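Local coordinates for esterase (Staphylococcus aureus subsp. aureus USA300_TCH1516, PDB 3D7R), which is thought to be an esterase of the alpha/beta-hydrolase fold, acting on ester bonds of a substrate not yet established, at residues V167-G172 against Y197-I202; P193-L198 against P258-G263; G251-L256 against L281-Y286; D272-E277 against I287-Y292. All blocks are in the same frame, centred on the assembly; numbering follows the deposited sequence.

Contact 1 of 4, residues V167-G172 against Y197-I202; sequences VVMGDG and YLISPI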
# COMPACT_ATOMS: atom_id res chain seq x y z
N VAL A 167 -12.16 -1.59 -6.60
CA VAL A 167 -10.96 -2.42 -6.46
C VAL A 167 -10.16 -1.76 -5.34
O VAL A 167 -10.15 -0.53 -5.22
CB VAL A 167 -10.17 -2.46 -7.80
CG1 VAL A 167 -8.74 -2.96 -7.62
CG2 VAL A 167 -10.94 -3.29 -8.89
N VAL A 168 -9.51 -2.57 -4.50
CA VAL A 168 -8.64 -2.03 -3.44
C VAL A 168 -7.19 -2.29 -3.85
O VAL A 168 -6.88 -3.36 -4.36
CB VAL A 168 -8.97 -2.62 -2.03
CG1 VAL A 168 -7.99 -2.09 -0.96
CG2 VAL A 168 -10.43 -2.29 -1.62
N MSE A 169 -6.32 -1.30 -3.66
CA MSE A 169 -4.92 -1.40 -4.04
C MSE A 169 -4.07 -0.66 -3.00
O MSE A 169 -4.52 0.31 -2.41
CB MSE A 169 -4.73 -0.72 -5.40
CG MSE A 169 -3.33 -0.80 -5.97
SE MSE A 169 -3.27 -0.05 -7.79
CE MSE A 169 -4.67 -1.11 -8.63
N GLY A 170 -2.85 -1.13 -2.77
CA GLY A 170 -1.93 -0.44 -1.87
C GLY A 170 -0.51 -0.91 -2.08
O GLY A 170 -0.30 -2.02 -2.58
N ASP A 171 0.45 -0.11 -1.65
CA ASP A 171 1.86 -0.43 -1.84
C ASP A 171 2.58 -0.35 -0.50
O ASP A 171 2.23 0.48 0.33
CB ASP A 171 2.53 0.52 -2.85
CG ASP A 171 2.70 1.96 -2.31
OD1 ASP A 171 1.69 2.68 -2.21
OD2 ASP A 171 3.85 2.36 -1.99
N GLY A 172 3.59 -1.20 -0.30
CA GLY A 172 4.37 -1.19 0.94
C GLY A 172 3.53 -1.53 2.16
O GLY A 172 2.72 -2.48 2.15
N TYR A 197 -5.27 -5.51 -5.07
CA TYR A 197 -3.92 -5.36 -5.67
C TYR A 197 -2.92 -5.03 -4.58
O TYR A 197 -3.17 -4.13 -3.77
CB TYR A 197 -3.91 -4.27 -6.77
CG TYR A 197 -4.44 -4.78 -8.09
CD1 TYR A 197 -3.56 -5.14 -9.12
CD2 TYR A 197 -5.81 -4.91 -8.30
CE1 TYR A 197 -4.07 -5.64 -10.34
CE2 TYR A 197 -6.33 -5.39 -9.51
CZ TYR A 197 -5.44 -5.75 -10.52
OH TYR A 197 -5.96 -6.25 -11.69
N LEU A 198 -1.81 -5.76 -4.54
CA LEU A 198 -0.78 -5.56 -3.53
C LEU A 198 0.54 -5.28 -4.21
O LEU A 198 1.02 -6.10 -5.00
CB LEU A 198 -0.65 -6.80 -2.64
CG LEU A 198 -1.91 -7.33 -1.93
CD1 LEU A 198 -1.56 -8.54 -1.03
CD2 LEU A 198 -2.59 -6.24 -1.10
N ILE A 199 1.13 -4.12 -3.93
CA ILE A 199 2.44 -3.77 -4.50
C ILE A 199 3.51 -3.77 -3.39
O ILE A 199 3.47 -2.95 -2.47
CB ILE A 199 2.42 -2.39 -5.24
CG1 ILE A 199 1.37 -2.36 -6.36
CG2 ILE A 199 3.83 -2.02 -5.78
CD1 ILE A 199 0.92 -0.95 -6.80
N SER A 200 4.46 -4.70 -3.48
CA SER A 200 5.48 -4.83 -2.44
C SER A 200 4.89 -4.76 -1.02
O SER A 200 5.38 -3.97 -0.18
CB SER A 200 6.55 -3.74 -2.60
OG SER A 200 7.32 -3.95 -3.76
N PRO A 201 3.86 -5.59 -0.73
CA PRO A 201 3.21 -5.48 0.58
C PRO A 201 4.17 -5.92 1.67
O PRO A 201 4.94 -6.86 1.46
CB PRO A 201 2.03 -6.48 0.49
CG PRO A 201 2.43 -7.48 -0.55
CD PRO A 201 3.28 -6.68 -1.55
N ILE A 202 4.13 -5.24 2.82
CA ILE A 202 4.90 -5.68 3.98
C ILE A 202 3.98 -6.61 4.78
O ILE A 202 3.30 -6.18 5.72
CB ILE A 202 5.42 -4.47 4.82
CG1 ILE A 202 6.34 -3.57 3.99
CG2 ILE A 202 6.18 -4.96 6.07
CD1 ILE A 202 6.59 -2.20 4.67
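With CG of Met169 opposite its backbone N (chi1 -177°) and a bend at chi3 (-54°), the selenomethionine methyl folds back toward Tyr197, whose CG lies beside its own backbone N (chi1 -81°). The two meet in the central parallel sheet of an alpha/beta-hydrolase fold, where strands 166-171 and 195-199 are linked through helix 173-187 in a beta-alpha-beta crossover. Met169 CG packs 3.6 Å from Tyr197 CB, and CE reaches 3.7 Å from Tyr197 CG, oblique to the ring. Val167 CG1 adds a second apolar touch, 3.6 Å from Tyr197 CD2. Ile314 and Ile318 of helix 305-318 cover this face, and the tyrosine hydroxyl is hydrogen-bonded to Ser317 OG.

The backbones are laced by alternating bonds: Tyr197 N to Val168 O (2.8 Å), a longer and more bent one from Gly170 N to Tyr197 O (3.2 Å), then Ile199 N to Gly170 O, and finally Gly172 N to Ile199 O at 2.8 Å. Asp171 rests CB on Ile199 CB, 3.8 Å away, while its carboxylate leads elsewhere and is bonded by Tyr101 OH, Gly104 N and His115 NE2.

Gly172, at positive phi and at the N-cap position of the following helix, has backbone angles consistent with a nucleophile elbow, the place that in related hydrolases usually carries the catalytic serine; here the residue is glycine. Beyond the strand ends, Ile202 N bonds Gly172 O at 3.2 Å, approaching from above the carbonyl plane.

Contact 2 of 4, residues P193-L198 against P258-G263; sequences PNKLYL and PVYMFG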
# COMPACT_ATOMS: atom_id res chain seq x y z
N PRO A 193 -14.48 -5.92 -2.34
CA PRO A 193 -14.12 -5.31 -3.63
C PRO A 193 -13.98 -6.40 -4.69
O PRO A 193 -13.78 -7.57 -4.35
CB PRO A 193 -12.76 -4.66 -3.35
CG PRO A 193 -12.16 -5.51 -2.21
CD PRO A 193 -13.38 -5.84 -1.35
N ASN A 194 -14.11 -6.03 -5.95
CA ASN A 194 -14.01 -6.98 -7.07
C ASN A 194 -12.62 -7.63 -7.12
O ASN A 194 -12.48 -8.80 -7.50
CB ASN A 194 -14.26 -6.20 -8.37
CG ASN A 194 -14.28 -7.10 -9.59
OD1 ASN A 194 -13.45 -6.96 -10.49
ND2 ASN A 194 -15.24 -8.03 -9.63
N LYS A 195 -11.59 -6.86 -6.77
CA LYS A 195 -10.22 -7.36 -6.82
C LYS A 195 -9.38 -6.66 -5.77
O LYS A 195 -9.74 -5.57 -5.32
CB LYS A 195 -9.58 -7.12 -8.21
CG LYS A 195 -10.22 -7.90 -9.38
CD LYS A 195 -9.56 -7.52 -10.74
CE LYS A 195 -10.16 -8.37 -11.89
NZ LYS A 195 -11.45 -7.76 -12.34
N LEU A 196 -8.27 -7.29 -5.39
CA LEU A 196 -7.30 -6.70 -4.43
C LEU A 196 -5.89 -6.69 -5.03
O LEU A 196 -5.39 -7.75 -5.45
CB LEU A 196 -7.30 -7.48 -3.10
CG LEU A 196 -6.23 -7.08 -2.05
CD1 LEU A 196 -6.39 -5.59 -1.66
CD2 LEU A 196 -6.34 -8.00 -0.82
N TYR A 197 -5.27 -5.51 -5.07
CA TYR A 197 -3.92 -5.36 -5.67
C TYR A 197 -2.92 -5.03 -4.58
O TYR A 197 -3.17 -4.13 -3.77
CB TYR A 197 -3.91 -4.27 -6.77
CG TYR A 197 -4.44 -4.78 -8.09
CD1 TYR A 197 -3.56 -5.14 -9.12
CD2 TYR A 197 -5.81 -4.91 -8.30
CE1 TYR A 197 -4.07 -5.64 -10.34
CE2 TYR A 197 -6.33 -5.39 -9.51
CZ TYR A 197 -5.44 -5.75 -10.52
OH TYR A 197 -5.96 -6.25 -11.69
N LEU A 198 -1.81 -5.76 -4.54
CA LEU A 198 -0.78 -5.56 -3.53
C LEU A 198 0.54 -5.28 -4.21
O LEU A 198 1.02 -6.10 -5.00
CB LEU A 198 -0.65 -6.80 -2.64
CG LEU A 198 -1.91 -7.33 -1.93
CD1 LEU A 198 -1.56 -8.54 -1.03
CD2 LEU A 198 -2.59 -6.24 -1.10
N PRO A 258 -10.15 -12.16 -5.79
CA PRO A 258 -8.89 -12.39 -6.52
C PRO A 258 -7.82 -11.38 -6.12
O PRO A 258 -8.10 -10.18 -6.04
CB PRO A 258 -9.29 -12.18 -7.98
CG PRO A 258 -10.74 -12.58 -8.02
CD PRO A 258 -11.31 -12.11 -6.70
N VAL A 259 -6.60 -11.87 -5.88
CA VAL A 259 -5.46 -11.02 -5.45
C VAL A 259 -4.39 -10.98 -6.55
O VAL A 259 -4.11 -12.01 -7.19
CB VAL A 259 -4.87 -11.48 -4.07
CG1 VAL A 259 -3.64 -10.62 -3.64
CG2 VAL A 259 -5.92 -11.42 -2.95
N TYR A 260 -3.84 -9.79 -6.79
CA TYR A 260 -2.82 -9.57 -7.82
C TYR A 260 -1.71 -8.89 -7.10
O TYR A 260 -1.91 -7.84 -6.51
CB TYR A 260 -3.36 -8.65 -8.93
CG TYR A 260 -4.60 -9.22 -9.57
CD1 TYR A 260 -4.51 -9.88 -10.79
CD2 TYR A 260 -5.84 -9.17 -8.92
CE1 TYR A 260 -5.64 -10.47 -11.37
CE2 TYR A 260 -6.99 -9.75 -9.51
CZ TYR A 260 -6.86 -10.39 -10.73
OH TYR A 260 -7.96 -10.97 -11.35
N MSE A 261 -0.54 -9.51 -7.09
CA MSE A 261 0.57 -9.00 -6.27
C MSE A 261 1.78 -8.73 -7.14
O MSE A 261 2.08 -9.51 -8.07
CB MSE A 261 0.92 -10.01 -5.15
CG MSE A 261 2.06 -9.57 -4.23
SE MSE A 261 2.10 -10.71 -2.66
CE MSE A 261 2.56 -12.42 -3.48
N PHE A 262 2.47 -7.64 -6.82
CA PHE A 262 3.67 -7.21 -7.54
C PHE A 262 4.79 -7.04 -6.52
O PHE A 262 4.57 -6.47 -5.45
CB PHE A 262 3.43 -5.88 -8.28
CG PHE A 262 2.42 -5.98 -9.36
CD1 PHE A 262 2.82 -6.14 -10.68
CD2 PHE A 262 1.04 -5.97 -9.06
CE1 PHE A 262 1.88 -6.29 -11.70
CE2 PHE A 262 0.09 -6.10 -10.06
CZ PHE A 262 0.51 -6.27 -11.39
N GLY A 263 5.97 -7.54 -6.85
CA GLY A 263 7.10 -7.36 -5.96
C GLY A 263 8.40 -7.63 -6.65
O GLY A 263 8.40 -8.07 -7.80
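Tyr260 lays its ring against that of Tyr197 in an offset stack on one face of the alpha/beta-hydrolase sheet, where strands 195-199 and 259-264 run parallel side by side. The centroids are 4.7 Å apart and the planes only 12° from parallel. The shift between the rings places Tyr197 OH over the centre of the Tyr260 ring, while Tyr260 CB sits over the rim of the Tyr197 face, 3.4 Å from CE1, as a CH-pi contact. Lys195 reaches the Tyr260 ring obliquely with its methylenes, CD lying 3.6 Å from CE2. Its NZ is held by Asn194 OD1 and by the carbonyls of Ile318 and Glu320, and the Glu320 carboxylate takes Tyr260 OH. Phe262 meets the Tyr197 ring edge to edge through CE2.

On the other face, Leu198 has CG beside its backbone N (chi1 -55°), which leans CD1 back along the strand to Val259 CG1 at 3.9 Å. Its CB lies beside Met261 CG (4.2 Å), and Phe276 of helix 270-282 closes over this leucine. Four nearly straight backbone bonds join the strands, from Leu196 N to Pro258 O through to Phe262 N, which meets Leu198 O at 2.8 Å.

Contact 3 of 4, residues G251-L256 against L281-Y286; sequences GTIEGL and LQHHQY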
# COMPACT_ATOMS: atom_id res chain seq x y z
N GLY A 251 -3.70 -13.33 8.67
CA GLY A 251 -5.16 -13.08 8.63
C GLY A 251 -5.96 -14.07 7.79
O GLY A 251 -5.41 -15.07 7.30
N THR A 252 -7.26 -13.80 7.63
CA THR A 252 -8.16 -14.67 6.88
C THR A 252 -7.77 -14.74 5.40
O THR A 252 -7.46 -13.71 4.78
CB THR A 252 -9.63 -14.23 7.06
OG1 THR A 252 -9.95 -14.21 8.45
CG2 THR A 252 -10.59 -15.19 6.38
N ILE A 253 -7.77 -15.95 4.86
CA ILE A 253 -7.39 -16.23 3.47
C ILE A 253 -8.62 -16.71 2.69
O ILE A 253 -8.92 -16.22 1.59
CB ILE A 253 -6.27 -17.34 3.42
CG1 ILE A 253 -4.94 -16.82 4.01
CG2 ILE A 253 -6.05 -17.88 2.01
CD1 ILE A 253 -4.47 -15.50 3.44
N GLU A 254 -9.31 -17.70 3.26
CA GLU A 254 -10.51 -18.29 2.66
C GLU A 254 -11.62 -17.27 2.47
O GLU A 254 -12.06 -16.64 3.45
CB GLU A 254 -11.00 -19.48 3.50
CG GLU A 254 -9.92 -20.55 3.69
CD GLU A 254 -10.41 -21.79 4.46
OE1 GLU A 254 -11.55 -21.78 4.94
OE2 GLU A 254 -9.65 -22.77 4.59
N GLY A 255 -12.06 -17.10 1.22
CA GLY A 255 -13.12 -16.15 0.87
C GLY A 255 -12.65 -14.82 0.29
O GLY A 255 -13.46 -13.98 -0.09
N LEU A 256 -11.34 -14.60 0.22
CA LEU A 256 -10.81 -13.36 -0.35
C LEU A 256 -11.21 -13.20 -1.82
O LEU A 256 -11.41 -14.21 -2.52
CB LEU A 256 -9.27 -13.31 -0.21
CG LEU A 256 -8.71 -12.96 1.18
CD1 LEU A 256 -7.20 -13.10 1.22
CD2 LEU A 256 -9.11 -11.52 1.55
N LEU A 281 -2.53 -20.40 -2.60
CA LEU A 281 -2.61 -21.58 -3.46
C LEU A 281 -3.20 -22.77 -2.72
O LEU A 281 -4.14 -23.42 -3.20
CB LEU A 281 -1.22 -21.89 -4.02
CG LEU A 281 -0.72 -20.85 -5.05
CD1 LEU A 281 0.75 -21.13 -5.37
CD2 LEU A 281 -1.59 -20.86 -6.31
N GLN A 282 -2.66 -23.04 -1.53
CA GLN A 282 -3.13 -24.13 -0.66
C GLN A 282 -4.62 -24.02 -0.34
O GLN A 282 -5.31 -25.03 -0.24
CB GLN A 282 -2.34 -24.15 0.63
CG GLN A 282 -2.67 -25.33 1.56
CD GLN A 282 -1.85 -25.29 2.82
OE1 GLN A 282 -1.83 -24.29 3.52
NE2 GLN A 282 -1.14 -26.39 3.11
N HIS A 283 -5.09 -22.79 -0.15
CA HIS A 283 -6.50 -22.57 0.15
C HIS A 283 -7.36 -22.34 -1.08
O HIS A 283 -8.49 -21.91 -0.96
CB HIS A 283 -6.66 -21.44 1.18
CG HIS A 283 -6.22 -21.84 2.54
ND1 HIS A 283 -7.06 -22.44 3.45
CD2 HIS A 283 -5.00 -21.79 3.14
CE1 HIS A 283 -6.38 -22.72 4.56
NE2 HIS A 283 -5.13 -22.34 4.39
N HIS A 284 -6.82 -22.66 -2.25
CA HIS A 284 -7.50 -22.51 -3.55
C HIS A 284 -8.08 -21.10 -3.74
O HIS A 284 -9.22 -20.93 -4.18
CB HIS A 284 -8.60 -23.55 -3.72
CG HIS A 284 -8.15 -24.95 -3.45
ND1 HIS A 284 -7.41 -25.68 -4.35
CD2 HIS A 284 -8.32 -25.75 -2.37
CE1 HIS A 284 -7.15 -26.87 -3.84
NE2 HIS A 284 -7.70 -26.94 -2.64
N GLN A 285 -7.27 -20.10 -3.41
CA GLN A 285 -7.64 -18.72 -3.60
C GLN A 285 -6.83 -18.19 -4.78
O GLN A 285 -5.60 -18.34 -4.83
CB GLN A 285 -7.34 -17.88 -2.34
CG GLN A 285 -8.30 -18.09 -1.15
CD GLN A 285 -9.74 -17.63 -1.41
OE1 GLN A 285 -10.68 -18.31 -1.01
NE2 GLN A 285 -9.92 -16.49 -2.07
N TYR A 286 -7.53 -17.59 -5.74
CA TYR A 286 -6.91 -16.97 -6.91
C TYR A 286 -5.83 -15.95 -6.54
O TYR A 286 -6.10 -14.97 -5.85
CB TYR A 286 -7.96 -16.29 -7.78
CG TYR A 286 -7.43 -15.95 -9.15
CD1 TYR A 286 -7.58 -16.85 -10.21
CD2 TYR A 286 -6.76 -14.75 -9.39
CE1 TYR A 286 -7.08 -16.55 -11.48
CE2 TYR A 286 -6.26 -14.44 -10.66
CZ TYR A 286 -6.43 -15.36 -11.69
OH TYR A 286 -5.94 -15.10 -12.95
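Gln285 sends its side chain into the turn at Ile253-Leu256, with CB already facing that loop. CG, beside the backbone N (chi1 -74°), lies 3.4 Å from Ile253 O and 3.9 Å from Ile253 CG2; the bend at chi2 (-65°) then directs the amide to the turn. CD lies by the same carbonyl, and at the tip the amide divides its two ends between neighbouring residues. OE1 accepts a nearly straight bond from Gly255 N (2.9 Å), the donor standing well above the amide's carbonyl plane. NE2 gives a weak, bent bond to Leu256 O at 2.8 Å and also packs on Leu256 CB. The turn is type II, closed by Leu256 N to Ile253 O, with Gly255 at its positive-phi position.

A second link lies nearer the surface. His283 ND1 donates to Glu254 OE2 (2.8 Å), which lies near the ring plane and uses its anti lone pair, although carboxylate and imidazole are turned 54° against each other. Beside it, His283 CB rests on Ile253 CG2 at 3.7 Å. Helix 270-282 ends here in a Schellman motif with His284 as its C-prime residue, and its Met280 packs on Ile253, Leu256 and Gln285.

One glutamine amide thus serves a backbone donor well and a backbone acceptor only weakly, while the nearby carboxylate would tend to favour a protonated, positively charged His283.

Contact 4 of 4, residues D272-E277 against I287-Y292; sequences DMKLFE and IEFYDY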
# COMPACT_ATOMS: atom_id res chain seq x y z
N ASP A 272 8.27 -13.44 2.50
CA ASP A 272 6.87 -13.32 2.93
C ASP A 272 5.87 -13.31 1.78
O ASP A 272 4.79 -13.90 1.89
CB ASP A 272 6.68 -12.11 3.86
CG ASP A 272 7.36 -12.33 5.22
OD1 ASP A 272 7.26 -13.48 5.74
OD2 ASP A 272 8.01 -11.38 5.75
N MSE A 273 6.21 -12.65 0.68
CA MSE A 273 5.33 -12.69 -0.49
C MSE A 273 5.22 -14.09 -1.07
O MSE A 273 4.12 -14.52 -1.45
CB MSE A 273 5.77 -11.69 -1.58
CG MSE A 273 5.69 -10.22 -1.13
SE MSE A 273 6.12 -9.07 -2.63
CE MSE A 273 8.05 -9.23 -2.65
N LYS A 274 6.34 -14.81 -1.14
CA LYS A 274 6.31 -16.19 -1.63
C LYS A 274 5.52 -17.09 -0.68
O LYS A 274 4.78 -17.97 -1.12
CB LYS A 274 7.72 -16.75 -1.84
CG LYS A 274 8.53 -16.08 -2.98
CD LYS A 274 7.93 -16.34 -4.37
CE LYS A 274 8.53 -17.57 -5.02
NZ LYS A 274 7.81 -17.86 -6.30
N LEU A 275 5.70 -16.88 0.63
CA LEU A 275 4.93 -17.62 1.64
C LEU A 275 3.42 -17.34 1.54
O LEU A 275 2.59 -18.27 1.54
CB LEU A 275 5.43 -17.30 3.05
CG LEU A 275 4.69 -17.96 4.22
CD1 LEU A 275 4.61 -19.50 4.07
CD2 LEU A 275 5.36 -17.58 5.53
N PHE A 276 3.07 -16.06 1.45
CA PHE A 276 1.67 -15.69 1.23
C PHE A 276 1.10 -16.36 -0.05
O PHE A 276 -0.00 -16.90 -0.05
CB PHE A 276 1.53 -14.18 1.15
CG PHE A 276 0.13 -13.70 0.83
CD1 PHE A 276 -0.90 -13.84 1.77
CD2 PHE A 276 -0.13 -13.05 -0.38
CE1 PHE A 276 -2.19 -13.38 1.48
CE2 PHE A 276 -1.42 -12.57 -0.68
CZ PHE A 276 -2.45 -12.74 0.27
N GLU A 277 1.87 -16.33 -1.14
CA GLU A 277 1.40 -16.99 -2.35
C GLU A 277 1.12 -18.48 -2.13
O GLU A 277 0.11 -19.01 -2.63
CB GLU A 277 2.39 -16.79 -3.50
CG GLU A 277 1.94 -17.45 -4.80
CD GLU A 277 3.03 -17.52 -5.85
OE1 GLU A 277 4.23 -17.64 -5.52
OE2 GLU A 277 2.67 -17.48 -7.03
N ILE A 287 -4.60 -16.17 -7.01
CA ILE A 287 -3.53 -15.20 -6.84
C ILE A 287 -2.65 -15.14 -8.10
O ILE A 287 -2.27 -16.19 -8.64
CB ILE A 287 -2.70 -15.46 -5.54
CG1 ILE A 287 -1.49 -14.51 -5.47
CG2 ILE A 287 -2.26 -16.95 -5.49
CD1 ILE A 287 -1.44 -13.65 -4.20
N GLU A 288 -2.38 -13.93 -8.59
CA GLU A 288 -1.35 -13.75 -9.62
C GLU A 288 -0.20 -13.03 -8.95
O GLU A 288 -0.41 -11.97 -8.36
CB GLU A 288 -1.87 -12.91 -10.81
CG GLU A 288 -2.67 -13.69 -11.84
CD GLU A 288 -3.40 -12.80 -12.83
OE1 GLU A 288 -2.94 -11.66 -13.11
OE2 GLU A 288 -4.44 -13.24 -13.34
N PHE A 289 1.00 -13.60 -9.00
CA PHE A 289 2.15 -12.92 -8.46
C PHE A 289 3.08 -12.57 -9.62
O PHE A 289 3.58 -13.44 -10.34
CB PHE A 289 2.83 -13.80 -7.38
CG PHE A 289 4.02 -13.17 -6.71
CD1 PHE A 289 4.23 -11.78 -6.71
CD2 PHE A 289 4.93 -13.97 -6.03
CE1 PHE A 289 5.34 -11.22 -6.08
CE2 PHE A 289 6.05 -13.42 -5.37
CZ PHE A 289 6.26 -12.04 -5.41
N TYR A 290 3.25 -11.27 -9.84
CA TYR A 290 4.19 -10.78 -10.83
C TYR A 290 5.49 -10.46 -10.08
O TYR A 290 5.58 -9.47 -9.38
CB TYR A 290 3.63 -9.55 -11.54
CG TYR A 290 2.34 -9.80 -12.31
CD1 TYR A 290 2.38 -10.15 -13.67
CD2 TYR A 290 1.09 -9.69 -11.70
CE1 TYR A 290 1.21 -10.36 -14.40
CE2 TYR A 290 -0.10 -9.91 -12.42
CZ TYR A 290 -0.02 -10.24 -13.77
OH TYR A 290 -1.16 -10.47 -14.51
N ASP A 291 6.46 -11.35 -10.21
CA ASP A 291 7.68 -11.31 -9.39
C ASP A 291 8.83 -10.86 -10.28
O ASP A 291 9.19 -11.54 -11.24
CB ASP A 291 7.95 -12.71 -8.84
CG ASP A 291 9.05 -12.73 -7.77
OD1 ASP A 291 9.66 -11.67 -7.49
OD2 ASP A 291 9.29 -13.82 -7.21
N TYR A 292 9.40 -9.70 -9.95
CA TYR A 292 10.49 -9.10 -10.73
C TYR A 292 11.84 -9.33 -10.04
O TYR A 292 12.19 -8.63 -9.11
CB TYR A 292 10.24 -7.60 -10.88
CG TYR A 292 9.14 -7.24 -11.86
CD1 TYR A 292 9.44 -6.55 -13.03
CD2 TYR A 292 7.80 -7.56 -11.60
CE1 TYR A 292 8.45 -6.20 -13.94
CE2 TYR A 292 6.78 -7.20 -12.52
CZ TYR A 292 7.13 -6.53 -13.68
OH TYR A 292 6.17 -6.14 -14.59
O HOH W 1 7.86 -16.00 -8.22
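Asp291 OD2 is held by His270 NE2 and by a water that donates to it at 2.8 Å. The same water accepts from Lys274 NZ at 2.7 Å and so bridges helix and strand, where the direct gap from Lys274 NZ to Asp291 OD2, 4.4 Å, is too wide for a salt bridge. Within the helix, Lys274 NZ makes a long salt bridge to Glu277 OE1.

The lysine chain bends at chi2 (-66°), which brings CD to the edge of the Phe289 ring, 3.6 Å from CE2; a second bend at chi3 carries NZ on to the water. Glu277 OE1 also approaches that edge in plane, its carboxylate turned 87° to the ring, and its OE2 lies 3.7 Å from Phe289 CB. A negative oxygen near ring hydrogens probably gains a little electrostatically. Selenomethionine Met273 comes obliquely to the ring: CB is 3.9 Å from CZ, and SE is 5.0 Å from the centroid in a Met-aromatic contact. Toward the start of the strand, Phe276 CE2 meets Ile287 CD1.

This is the last beta-alpha-beta unit of the sheet, strand 259-264, helix 270-282 and strand 287-292. The helix segment runs nearly antiparallel (157°) to the strand, packing on the face that carries Ile287, Phe289 and Asp291, with Met261 of the neighbouring strand touching both Met273 and Phe289; on the reverse face, Tyr290 and Tyr292 turn to helix 305-318.

Overall arrangement
Contacts 1, 2 and 4 step across one sheet from its middle to its edge. Contacts 1 and 2 share Tyr197 and Leu198, their centres about 7 Å apart, and Ser200 N probably bonds Phe262 O at 2.7 Å. Strand 259-264 then pairs with 287-292, with Met261 O 2.8 Å from Tyr290 N. Helix 270-282 ties contact 4 to contact 3, where Ile253 CD1 lies 3.7 Å from Phe276 CE1, and to contact 1, where Met273 SE meets Pro201 CD at 3.9 Å. Contact 3 is peripheral, its centre about 17 Å from that of contact 1, which holds the presumed nucleophile-elbow position at Gly172; Ser200 of the same contact bonds Glu267 and touches His297.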